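Local structure of kelch repeat and BTB domain-containing protein A55 (Vaccinia virus WR, 6I2M) at residues I11-R15 with I76-I82; S71-L75 with Y93-A98; C123-Y127 with S142-I146; L147-L151 with D174-I178. The protein probably adapts host substrates to cullin-3 ubiquitin ligases; this BTB-BACK part, lacking the Kelch repeats, binds human cullin-3 through its BTB domain. Residues are numbered along the deposited sequence.

Contact 1 of 4, residues I11-R15 with I76-I82; sequences INGFR and IDYIYGI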
loop_
_atom_site.group_PDB
_atom_site.type_symbol
_atom_site.label_atom_id
_atom_site.label_comp_id
_atom_site.label_asym_id
_atom_site.label_seq_id
_atom_site.Cartn_x
_atom_site.Cartn_y
_atom_site.Cartn_z
ATOM N N ILE A 11 8.377 -0.379 2.173
ATOM C CA ILE A 11 8.688 0.698 1.218
ATOM C C ILE A 11 9.185 1.940 1.989
ATOM O O ILE A 11 10.167 2.563 1.573
ATOM C CB ILE A 11 7.484 0.984 0.261
ATOM C CG1 ILE A 11 7.204 -0.237 -0.649
ATOM C CG2 ILE A 11 7.696 2.256 -0.583
ATOM C CD1 ILE A 11 5.790 -0.312 -1.244
ATOM N N ASN A 12 8.541 2.253 3.138
ATOM C CA ASN A 12 8.926 3.360 4.023
ATOM C C ASN A 12 10.274 3.059 4.691
ATOM O O ASN A 12 11.027 3.984 4.993
ATOM C CB ASN A 12 7.841 3.632 5.073
ATOM C CG ASN A 12 8.062 4.873 5.914
ATOM O OD1 ASN A 12 8.343 5.969 5.410
ATOM N ND2 ASN A 12 7.920 4.727 7.222
ATOM N N GLY A 13 10.553 1.769 4.896
ATOM C CA GLY A 13 11.807 1.275 5.454
ATOM C C GLY A 13 12.943 1.433 4.461
ATOM O O GLY A 13 14.076 1.720 4.856
ATOM N N PHE A 14 12.632 1.258 3.155
ATOM C CA PHE A 14 13.569 1.424 2.041
ATOM C C PHE A 14 13.855 2.916 1.828
ATOM O O PHE A 14 14.974 3.278 1.467
ATOM C CB PHE A 14 13.001 0.820 0.740
ATOM C CG PHE A 14 12.866 -0.687 0.644
ATOM C CD1 PHE A 14 13.848 -1.527 1.159
ATOM C CD2 PHE A 14 11.807 -1.261 -0.049
ATOM C CE1 PHE A 14 13.735 -2.917 1.041
ATOM C CE2 PHE A 14 11.700 -2.650 -0.174
ATOM C CZ PHE A 14 12.666 -3.468 0.370
ATOM N N ARG A 15 12.831 3.771 2.051
ATOM C CA ARG A 15 12.879 5.231 1.928
ATOM C C ARG A 15 13.884 5.832 2.926
ATOM O O ARG A 15 14.667 6.706 2.549
ATOM C CB ARG A 15 11.468 5.816 2.135
ATOM C CG ARG A 15 11.366 7.336 2.053
ATOM C CD ARG A 15 10.135 7.821 2.790
ATOM N NE ARG A 15 10.218 9.242 3.126
ATOM C CZ ARG A 15 9.417 9.857 3.993
ATOM N NH1 ARG A 15 8.466 9.178 4.625
ATOM N NH2 ARG A 15 9.565 11.151 4.239
ATOM N N ILE A 76 4.446 13.749 2.889
ATOM C CA ILE A 76 5.164 12.618 2.285
ATOM C C ILE A 76 5.033 11.427 3.247
ATOM O O ILE A 76 4.773 10.313 2.796
ATOM C CB ILE A 76 6.639 12.963 1.917
ATOM C CG1 ILE A 76 6.692 14.049 0.819
ATOM C CG2 ILE A 76 7.430 11.712 1.474
ATOM C CD1 ILE A 76 7.941 14.907 0.845
ATOM N N ASP A 77 5.134 11.685 4.572
ATOM C CA ASP A 77 4.956 10.678 5.625
ATOM C C ASP A 77 3.529 10.113 5.581
ATOM O O ASP A 77 3.337 8.926 5.845
ATOM C CB ASP A 77 5.262 11.267 7.016
ATOM C CG ASP A 77 6.728 11.554 7.300
ATOM O OD1 ASP A 77 7.597 10.863 6.719
ATOM O OD2 ASP A 77 7.006 12.453 8.122
ATOM N N TYR A 78 2.542 10.961 5.208
ATOM C CA TYR A 78 1.138 10.577 5.048
ATOM C C TYR A 78 0.953 9.704 3.799
ATOM O O TYR A 78 0.130 8.786 3.828
ATOM C CB TYR A 78 0.217 11.811 5.016
ATOM C CG TYR A 78 -1.257 11.471 4.954
ATOM C CD1 TYR A 78 -1.938 11.016 6.080
ATOM C CD2 TYR A 78 -1.973 11.606 3.768
ATOM C CE1 TYR A 78 -3.291 10.693 6.025
ATOM C CE2 TYR A 78 -3.328 11.286 3.702
ATOM C CZ TYR A 78 -3.986 10.835 4.835
ATOM O OH TYR A 78 -5.323 10.523 4.777
ATOM N N ILE A 79 1.726 9.981 2.714
ATOM C CA ILE A 79 1.724 9.201 1.463
ATOM C C ILE A 79 2.248 7.789 1.798
ATOM O O ILE A 79 1.728 6.798 1.281
ATOM C CB ILE A 79 2.526 9.916 0.322
ATOM C CG1 ILE A 79 1.833 11.229 -0.107
ATOM C CG2 ILE A 79 2.732 9.007 -0.898
ATOM C CD1 ILE A 79 2.740 12.308 -0.731
ATOM N N TYR A 80 3.231 7.714 2.720
ATOM C CA TYR A 80 3.808 6.470 3.229
ATOM C C TYR A 80 2.968 5.947 4.425
ATOM O O TYR A 80 1.871 6.458 4.668
ATOM C CB TYR A 80 5.302 6.661 3.567
ATOM C CG TYR A 80 6.191 6.765 2.342
ATOM C CD1 TYR A 80 6.366 7.978 1.683
ATOM C CD2 TYR A 80 6.868 5.652 1.851
ATOM C CE1 TYR A 80 7.174 8.078 0.552
ATOM C CE2 TYR A 80 7.689 5.743 0.727
ATOM C CZ TYR A 80 7.841 6.960 0.082
ATOM O OH TYR A 80 8.644 7.061 -1.028
ATOM N N GLY A 81 3.468 4.932 5.132
ATOM C CA GLY A 81 2.759 4.288 6.237
ATOM C C GLY A 81 2.616 5.025 7.559
ATOM O O GLY A 81 2.257 4.395 8.557
ATOM N N ILE A 82 2.862 6.353 7.591
ATOM C CA ILE A 82 2.765 7.155 8.821
ATOM C C ILE A 82 1.454 7.982 8.865
ATOM O O ILE A 82 1.205 8.757 7.939
ATOM C CB ILE A 82 4.044 8.026 9.045
ATOM C CG1 ILE A 82 5.324 7.155 9.063
ATOM C CG2 ILE A 82 3.942 8.876 10.325
ATOM C CD1 ILE A 82 6.564 7.814 8.448
#
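The backbones come closest at Asn12 and Tyr80, whose CA atoms lie 6.0 Å apart, where helix 4-17 of the BTB/POZ fold passes the C-terminal end of helix 69-79. Residues 11-15 are helical throughout, whereas in 76-82 the helix stops at Ile79; Tyr80 is the first residue to leave helical angles, with psi at -170°, and its CA-to-CB bond points toward helix 4-17. In all, 318 Å² is buried between the segments. Most of the coverage falls on Arg15 and Tyr80. Arg15 is extended, with chi1 to chi3 all t, so that its aliphatic part crosses the Tyr80 ring: CD sits 3.6 Å from the ring centroid and only 10° off the normal, a CH-pi contact over the face. Arg15 CZ lies farther out, 4.7 Å from the centroid of the Tyr80 ring and 29° off the normal, making an off-centre cation-pi interaction. The Tyr80 hydroxyl is hydrogen-bonded to His35, which ties the ring to the region beside strand 30-34. Ile11 CG2 adds an apolar contact at 3.7 Å from Tyr80 CE2, and the same isoleucine packs on Leu37 of the second A55 subunit, placing this contact next to the BTB dimer interface. Beyond the ring, the guanidinium has Ile76 CG2 over one face and Asp77 at its edge; the salt bridge runs from Arg15 NH1 to Asp77 OD1 at 2.8 Å.

Contact 2 of 4, residues S71-L75 with Y93-A98; sequences SVNDL and YILSTA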
loop_
_atom_site.group_PDB
_atom_site.type_symbol
_atom_site.label_atom_id
_atom_site.label_comp_id
_atom_site.label_asym_id
_atom_site.label_seq_id
_atom_site.Cartn_x
_atom_site.Cartn_y
_atom_site.Cartn_z
ATOM N N SER A 71 5.333 20.867 6.608
ATOM C CA SER A 71 4.071 20.531 5.956
ATOM C C SER A 71 4.315 19.483 4.858
ATOM O O SER A 71 3.669 18.437 4.880
ATOM C CB SER A 71 3.421 21.784 5.378
ATOM O OG SER A 71 2.191 21.492 4.738
ATOM N N VAL A 72 5.278 19.746 3.938
ATOM C CA VAL A 72 5.662 18.849 2.833
ATOM C C VAL A 72 6.169 17.501 3.385
ATOM O O VAL A 72 5.713 16.455 2.923
ATOM C CB VAL A 72 6.666 19.508 1.833
ATOM C CG1 VAL A 72 7.119 18.528 0.754
ATOM C CG2 VAL A 72 6.073 20.752 1.181
ATOM N N ASN A 73 7.072 17.540 4.392
ATOM C CA ASN A 73 7.662 16.364 5.046
ATOM C C ASN A 73 6.602 15.436 5.655
ATOM O O ASN A 73 6.667 14.224 5.442
ATOM C CB ASN A 73 8.692 16.787 6.104
ATOM C CG ASN A 73 9.507 15.643 6.655
ATOM O OD1 ASN A 73 10.466 15.172 6.032
ATOM N ND2 ASN A 73 9.141 15.169 7.835
ATOM N N ASP A 74 5.623 16.007 6.389
ATOM C CA ASP A 74 4.533 15.252 7.015
ATOM C C ASP A 74 3.551 14.705 5.985
ATOM O O ASP A 74 2.967 13.645 6.213
ATOM C CB ASP A 74 3.808 16.095 8.077
ATOM C CG ASP A 74 4.601 16.360 9.347
ATOM O OD1 ASP A 74 5.699 15.772 9.503
ATOM O OD2 ASP A 74 4.125 17.151 10.188
ATOM N N LEU A 75 3.379 15.421 4.853
ATOM C CA LEU A 75 2.507 14.998 3.758
ATOM C C LEU A 75 3.100 13.798 3.028
ATOM O O LEU A 75 2.348 12.912 2.630
ATOM C CB LEU A 75 2.210 16.148 2.786
ATOM C CG LEU A 75 1.116 17.125 3.219
ATOM C CD1 LEU A 75 1.224 18.422 2.469
ATOM C CD2 LEU A 75 -0.262 16.541 3.024
ATOM N N TYR A 93 -1.619 25.097 7.537
ATOM C CA TYR A 93 -0.541 25.029 6.549
ATOM C C TYR A 93 -0.495 23.703 5.780
ATOM O O TYR A 93 -0.066 23.704 4.625
ATOM C CB TYR A 93 0.818 25.356 7.194
ATOM C CG TYR A 93 0.824 26.665 7.959
ATOM C CD1 TYR A 93 0.952 27.883 7.298
ATOM C CD2 TYR A 93 0.687 26.684 9.344
ATOM C CE1 TYR A 93 0.944 29.090 7.996
ATOM C CE2 TYR A 93 0.678 27.885 10.053
ATOM C CZ TYR A 93 0.807 29.086 9.375
ATOM O OH TYR A 93 0.802 30.272 10.070
ATOM N N ILE A 94 -0.942 22.587 6.401
ATOM C CA ILE A 94 -0.967 21.260 5.763
ATOM C C ILE A 94 -2.032 21.220 4.647
ATOM O O ILE A 94 -1.771 20.653 3.586
ATOM C CB ILE A 94 -1.084 20.086 6.790
ATOM C CG1 ILE A 94 0.112 20.099 7.776
ATOM C CG2 ILE A 94 -1.172 18.714 6.082
ATOM C CD1 ILE A 94 -0.087 19.311 9.075
ATOM N N LEU A 95 -3.196 21.868 4.869
ATOM C CA LEU A 95 -4.284 21.946 3.890
ATOM C C LEU A 95 -3.880 22.740 2.636
ATOM O O LEU A 95 -4.197 22.306 1.527
ATOM C CB LEU A 95 -5.567 22.519 4.533
ATOM C CG LEU A 95 -6.815 22.652 3.639
ATOM C CD1 LEU A 95 -7.439 21.300 3.335
ATOM C CD2 LEU A 95 -7.843 23.548 4.279
ATOM N N SER A 96 -3.172 23.879 2.813
ATOM C CA SER A 96 -2.690 24.751 1.730
ATOM C C SER A 96 -1.746 24.021 0.774
ATOM O O SER A 96 -1.880 24.154 -0.447
ATOM C CB SER A 96 -1.983 25.977 2.300
ATOM O OG SER A 96 -2.881 26.825 2.994
ATOM N N THR A 97 -0.794 23.253 1.337
ATOM C CA THR A 97 0.196 22.476 0.593
ATOM C C THR A 97 -0.472 21.276 -0.092
ATOM O O THR A 97 -0.133 20.964 -1.237
ATOM C CB THR A 97 1.364 22.078 1.506
ATOM O OG1 THR A 97 1.742 23.187 2.327
ATOM C CG2 THR A 97 2.565 21.583 0.728
ATOM N N ALA A 98 -1.432 20.620 0.604
ATOM C CA ALA A 98 -2.192 19.482 0.080
ATOM C C ALA A 98 -3.088 19.908 -1.081
ATOM O O ALA A 98 -3.324 19.109 -1.985
ATOM C CB ALA A 98 -3.030 18.847 1.179
#
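Two helices of the BTB/POZ fold, 69-79 and 91-101, cross steeply here: the axes of the short segments stand 74° apart in direction, with a signed crossing angle of -74°, and approach to 9.5 Å. The approach is tightest at a small residue, Ser71, where Ser71 CA and Ile94 CA are 5.1 Å apart. With chi1 at t, Ser71 sends OG across to the other helix, where it donates a hydrogen bond to Tyr93 O at 3.2 Å and lies 3.3 Å from Ile94 CA. The same carbonyl receives an intrahelical bond from Thr97, whose m rotamer (chi1 -43°) turns OG1 back to within 3.0 Å of Tyr93 O. One backbone oxygen thus accepts a hydroxyl from each helix. That rotamer also directs the methyl of Thr97 to Val72, CG2 to CG2 at 3.6 Å. One turn after Ser71, Leu75 adopts the mt rotamer and spreads its methyls over helix 91-101: CD2 meets Ile94 CG2 at 3.9 Å, while CD1 reaches Thr97 CB at 3.8 Å. Ile94, also mt, and Leu75 further pack on helix 104-116, through Cys110 and Ala106 respectively, so the contact belongs to the buried helical packing of the domain. Ala98 presents only a methyl, and Leu75 CD2 rests 4.0 Å from Ala98 CB.

Contact 3 of 4, residues C123-Y127 with S142-I146; sequences CIDFY and SFNTI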
loop_
_atom_site.group_PDB
_atom_site.type_symbol
_atom_site.label_atom_id
_atom_site.label_comp_id
_atom_site.label_asym_id
_atom_site.label_seq_id
_atom_site.Cartn_x
_atom_site.Cartn_y
_atom_site.Cartn_z
ATOM N N CYS A 123 -12.824 29.600 14.426
ATOM C CA CYS A 123 -13.627 30.110 13.300
ATOM C C CYS A 123 -13.201 31.489 12.785
ATOM O O CYS A 123 -13.211 31.715 11.573
ATOM C CB CYS A 123 -15.112 30.092 13.649
ATOM S SG CYS A 123 -15.578 31.223 14.985
ATOM N N ILE A 124 -12.847 32.401 13.708
ATOM C CA ILE A 124 -12.402 33.769 13.425
ATOM C C ILE A 124 -11.113 33.777 12.562
ATOM O O ILE A 124 -10.983 34.620 11.673
ATOM C CB ILE A 124 -12.296 34.594 14.749
ATOM C CG1 ILE A 124 -12.045 36.094 14.479
ATOM C CG2 ILE A 124 -11.278 34.010 15.748
ATOM C CD1 ILE A 124 -12.838 37.021 15.374
ATOM N N ASP A 125 -10.211 32.800 12.787
ATOM C CA ASP A 125 -8.952 32.646 12.058
ATOM C C ASP A 125 -9.125 31.865 10.749
ATOM O O ASP A 125 -8.488 32.209 9.752
ATOM C CB ASP A 125 -7.894 31.980 12.962
ATOM C CG ASP A 125 -6.515 31.824 12.348
ATOM O OD1 ASP A 125 -6.014 32.802 11.748
ATOM O OD2 ASP A 125 -5.927 30.731 12.485
ATOM N N PHE A 126 -9.982 30.820 10.754
ATOM C CA PHE A 126 -10.238 29.968 9.589
ATOM C C PHE A 126 -11.018 30.660 8.460
ATOM O O PHE A 126 -10.945 30.202 7.318
ATOM C CB PHE A 126 -10.913 28.648 9.996
ATOM C CG PHE A 126 -9.967 27.645 10.615
ATOM C CD1 PHE A 126 -9.052 26.951 9.832
ATOM C CD2 PHE A 126 -9.999 27.387 11.979
ATOM C CE1 PHE A 126 -8.170 26.031 10.407
ATOM C CE2 PHE A 126 -9.120 26.462 12.553
ATOM C CZ PHE A 126 -8.213 25.788 11.763
ATOM N N TYR A 127 -11.743 31.757 8.765
ATOM C CA TYR A 127 -12.500 32.515 7.763
ATOM C C TYR A 127 -11.568 33.331 6.864
ATOM O O TYR A 127 -11.703 33.269 5.641
ATOM C CB TYR A 127 -13.573 33.406 8.421
ATOM C CG TYR A 127 -14.249 34.374 7.471
ATOM C CD1 TYR A 127 -15.278 33.958 6.633
ATOM C CD2 TYR A 127 -13.866 35.712 7.421
ATOM C CE1 TYR A 127 -15.899 34.844 5.753
ATOM C CE2 TYR A 127 -14.474 36.606 6.540
ATOM C CZ TYR A 127 -15.495 36.169 5.711
ATOM O OH TYR A 127 -16.104 37.050 4.850
ATOM N N SER A 142 -17.069 28.632 8.562
ATOM C CA SER A 142 -16.424 29.546 9.508
ATOM C C SER A 142 -17.266 30.805 9.677
ATOM O O SER A 142 -17.308 31.361 10.772
ATOM C CB SER A 142 -15.021 29.913 9.034
ATOM O OG SER A 142 -14.196 28.767 8.920
ATOM N N PHE A 143 -17.950 31.236 8.593
ATOM C CA PHE A 143 -18.846 32.393 8.564
ATOM C C PHE A 143 -20.059 32.126 9.461
ATOM O O PHE A 143 -20.445 33.006 10.231
ATOM C CB PHE A 143 -19.288 32.684 7.119
ATOM C CG PHE A 143 -20.128 33.921 6.915
ATOM C CD1 PHE A 143 -19.534 35.169 6.767
ATOM C CD2 PHE A 143 -21.511 33.834 6.814
ATOM C CE1 PHE A 143 -20.310 36.312 6.557
ATOM C CE2 PHE A 143 -22.288 34.977 6.607
ATOM C CZ PHE A 143 -21.682 36.208 6.480
ATOM N N ASN A 144 -20.636 30.905 9.377
ATOM C CA ASN A 144 -21.783 30.477 10.183
ATOM C C ASN A 144 -21.418 30.377 11.667
ATOM O O ASN A 144 -22.230 30.742 12.519
ATOM C CB ASN A 144 -22.345 29.141 9.677
ATOM C CG ASN A 144 -22.959 29.185 8.295
ATOM O OD1 ASN A 144 -23.653 30.136 7.911
ATOM N ND2 ASN A 144 -22.726 28.138 7.519
ATOM N N THR A 145 -20.191 29.900 11.970
ATOM C CA THR A 145 -19.676 29.750 13.335
ATOM C C THR A 145 -19.320 31.130 13.936
ATOM O O THR A 145 -19.393 31.292 15.155
ATOM C CB THR A 145 -18.543 28.709 13.384
ATOM O OG1 THR A 145 -18.912 27.583 12.587
ATOM C CG2 THR A 145 -18.238 28.230 14.801
ATOM N N ILE A 146 -18.976 32.123 13.083
ATOM C CA ILE A 146 -18.692 33.500 13.513
ATOM C C ILE A 146 -20.018 34.176 13.889
ATOM O O ILE A 146 -20.107 34.797 14.948
ATOM C CB ILE A 146 -17.870 34.295 12.448
ATOM C CG1 ILE A 146 -16.367 33.995 12.598
ATOM C CG2 ILE A 146 -18.128 35.821 12.506
ATOM C CD1 ILE A 146 -15.539 34.265 11.366
#
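Helices 120-132 and 136-147 form an antiparallel helical hairpin in the BACK domain; their short axes run 145° apart in direction and come within 8.5 Å. Small residues permit this closeness: the CA atoms of Cys123 and Ser142 are 4.7 Å apart, and Ser142 CB lies 3.6 Å from Cys123 O. The main bump is Ile146. Its end reaches across into the hollow between Cys123 and Tyr127, one turn apart, with CG1 3.7 Å from Cys123 SG and CD1 3.6 Å from Tyr127 CB; CD1 also abuts the backbone, 3.5 Å from Cys123 O. In the other direction, Cys123 CB nestles 3.7 Å from Thr145 CB. No hydrogen bond joins the segments, and Ser142 OG is bonded within its own helix to Ile138 O. Helix 164-171 closes over the groove, Ile170 touching both Phe143 and Ile146. At the far side of the hollow, Tyr127 CE1 approaches the edge of the Phe143 ring, 3.8 Å from CD1.

Contact 4 of 4, residues L147-L151 with D174-I178; sequences LQNIL and DMLNI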
loop_
_atom_site.group_PDB
_atom_site.type_symbol
_atom_site.label_atom_id
_atom_site.label_comp_id
_atom_site.label_asym_id
_atom_site.label_seq_id
_atom_site.Cartn_x
_atom_site.Cartn_y
_atom_site.Cartn_z
ATOM N N LEU A 147 -21.044 34.016 13.028
ATOM C CA LEU A 147 -22.388 34.571 13.191
ATOM C C LEU A 147 -23.125 34.043 14.431
ATOM O O LEU A 147 -23.901 34.791 15.028
ATOM C CB LEU A 147 -23.214 34.345 11.909
ATOM C CG LEU A 147 -23.379 35.551 10.965
ATOM C CD1 LEU A 147 -22.069 35.934 10.289
ATOM C CD2 LEU A 147 -24.408 35.259 9.898
ATOM N N GLN A 148 -22.865 32.778 14.835
ATOM C CA GLN A 148 -23.490 32.174 16.020
ATOM C C GLN A 148 -22.742 32.512 17.334
ATOM O O GLN A 148 -23.261 32.238 18.420
ATOM C CB GLN A 148 -23.706 30.653 15.848
ATOM C CG GLN A 148 -22.435 29.803 15.805
ATOM C CD GLN A 148 -22.703 28.360 15.439
ATOM O OE1 GLN A 148 -23.303 28.046 14.404
ATOM N NE2 GLN A 148 -22.241 27.444 16.277
ATOM N N ASN A 149 -21.544 33.125 17.227
ATOM C CA ASN A 149 -20.705 33.532 18.362
ATOM C C ASN A 149 -20.227 34.996 18.216
ATOM O O ASN A 149 -19.218 35.379 18.814
ATOM C CB ASN A 149 -19.510 32.573 18.514
ATOM C CG ASN A 149 -19.882 31.144 18.825
ATOM O OD1 ASN A 149 -20.398 30.825 19.903
ATOM N ND2 ASN A 149 -19.611 30.246 17.891
ATOM N N ILE A 150 -20.983 35.810 17.448
ATOM C CA ILE A 150 -20.723 37.219 17.113
ATOM C C ILE A 150 -20.422 38.111 18.343
ATOM O O ILE A 150 -19.395 38.793 18.341
ATOM C CB ILE A 150 -21.862 37.806 16.212
ATOM C CG1 ILE A 150 -21.576 39.274 15.798
ATOM C CG2 ILE A 150 -23.267 37.642 16.831
ATOM C CD1 ILE A 150 -22.287 39.752 14.525
ATOM N N LEU A 151 -21.287 38.097 19.377
ATOM C CA LEU A 151 -21.123 38.934 20.572
ATOM C C LEU A 151 -19.979 38.487 21.493
ATOM O O LEU A 151 -19.512 39.282 22.309
ATOM C CB LEU A 151 -22.447 39.074 21.350
ATOM C CG LEU A 151 -23.591 39.817 20.634
ATOM C CD1 LEU A 151 -24.867 39.754 21.443
ATOM C CD2 LEU A 151 -23.235 41.273 20.342
ATOM N N ASP A 174 -29.214 38.616 7.665
ATOM C CA ASP A 174 -29.659 37.861 8.840
ATOM C C ASP A 174 -28.686 36.746 9.273
ATOM O O ASP A 174 -27.499 36.805 8.943
ATOM C CB ASP A 174 -31.079 37.308 8.603
ATOM C CG ASP A 174 -31.195 36.409 7.388
ATOM O OD1 ASP A 174 -30.953 35.190 7.526
ATOM O OD2 ASP A 174 -31.529 36.923 6.299
ATOM N N MET A 175 -29.204 35.756 10.053
ATOM C CA MET A 175 -28.532 34.571 10.616
ATOM C C MET A 175 -27.559 34.911 11.779
ATOM O O MET A 175 -27.133 34.000 12.495
ATOM C CB MET A 175 -27.858 33.710 9.521
ATOM C CG MET A 175 -27.672 32.241 9.894
ATOM S SD MET A 175 -29.198 31.345 10.287
ATOM C CE MET A 175 -28.530 29.739 10.630
ATOM N N LEU A 176 -27.255 36.209 11.998
ATOM C CA LEU A 176 -26.381 36.647 13.091
ATOM C C LEU A 176 -27.094 36.523 14.445
ATOM O O LEU A 176 -28.153 37.122 14.650
ATOM C CB LEU A 176 -25.758 38.050 12.857
ATOM C CG LEU A 176 -26.677 39.255 12.583
ATOM C CD1 LEU A 176 -26.072 40.524 13.143
ATOM C CD2 LEU A 176 -26.929 39.440 11.093
ATOM N N ASN A 177 -26.539 35.676 15.333
ATOM C CA ASN A 177 -27.093 35.368 16.652
ATOM C C ASN A 177 -27.032 36.554 17.623
ATOM O O ASN A 177 -26.108 36.666 18.435
ATOM C CB ASN A 177 -26.441 34.103 17.237
ATOM C CG ASN A 177 -27.085 33.559 18.495
ATOM O OD1 ASN A 177 -28.298 33.662 18.717
ATOM N ND2 ASN A 177 -26.276 32.945 19.345
ATOM N N ILE A 178 -28.034 37.442 17.520
ATOM C CA ILE A 178 -28.198 38.627 18.368
ATOM C C ILE A 178 -29.639 38.688 18.889
ATOM O O ILE A 178 -30.574 38.825 18.094
ATOM C CB ILE A 178 -27.704 39.956 17.711
ATOM C CG1 ILE A 178 -28.242 40.148 16.267
ATOM C CG2 ILE A 178 -26.176 40.054 17.759
ATOM C CD1 ILE A 178 -28.567 41.598 15.884
#
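This is a contact between a helix junction and a loop in the BACK domain: residues 147-151 carry the chain from helix 136-147 into helix 150-153, whereas residues 174-178 belong to the loop between helices 164-171 and 184-195. The contact is both polar and apolar. Asn177 N donates to Leu147 O at 2.8 Å with an N-H...O angle of 160°, and the CA atoms of Leu147 and Leu176 are just 4.5 Å apart. Asn177 is the centre of an inverse gamma turn, which bends the loop here. Among the side chains, Leu147 CG packs 3.9 Å from Leu176 CB, and Ile150 CG2 and Leu151 CG each lie 3.9 Å from Ile178 CG2. Ile187 of helix 184-195 touches Ile150, Leu151 and Ile178, extending this apolar patch to that helix, while Gln148 and Asn177 remain exposed. A second hydrogen bond joins those two residues, from Asn177 ND2 to Gln148 O at 3.2 Å and 165°.

Contacts 1 and 2 share helix 69-79 of the BTB domain, with centres 15 Å apart and segments that alternate along the chain; contacts 3 and 4 follow each other in the BACK domain, 11 Å between centres. Contacts 2 and 3 are the buried pair, yet helices crossing at 74° in one use a serine bond to a carbonyl, whereas the antiparallel pair in the other packs closely with no hydrogen bond between the segments. Contacts 1 and 4 are only partly buried and combine apolar packing with polar links: a salt bridge in the first, backbone and side-chain NH-to-carbonyl hydrogen bonds in the second. Their centres, 45 Å apart, lie on opposite sides of the chain's centre, reflecting its elongated two-domain shape.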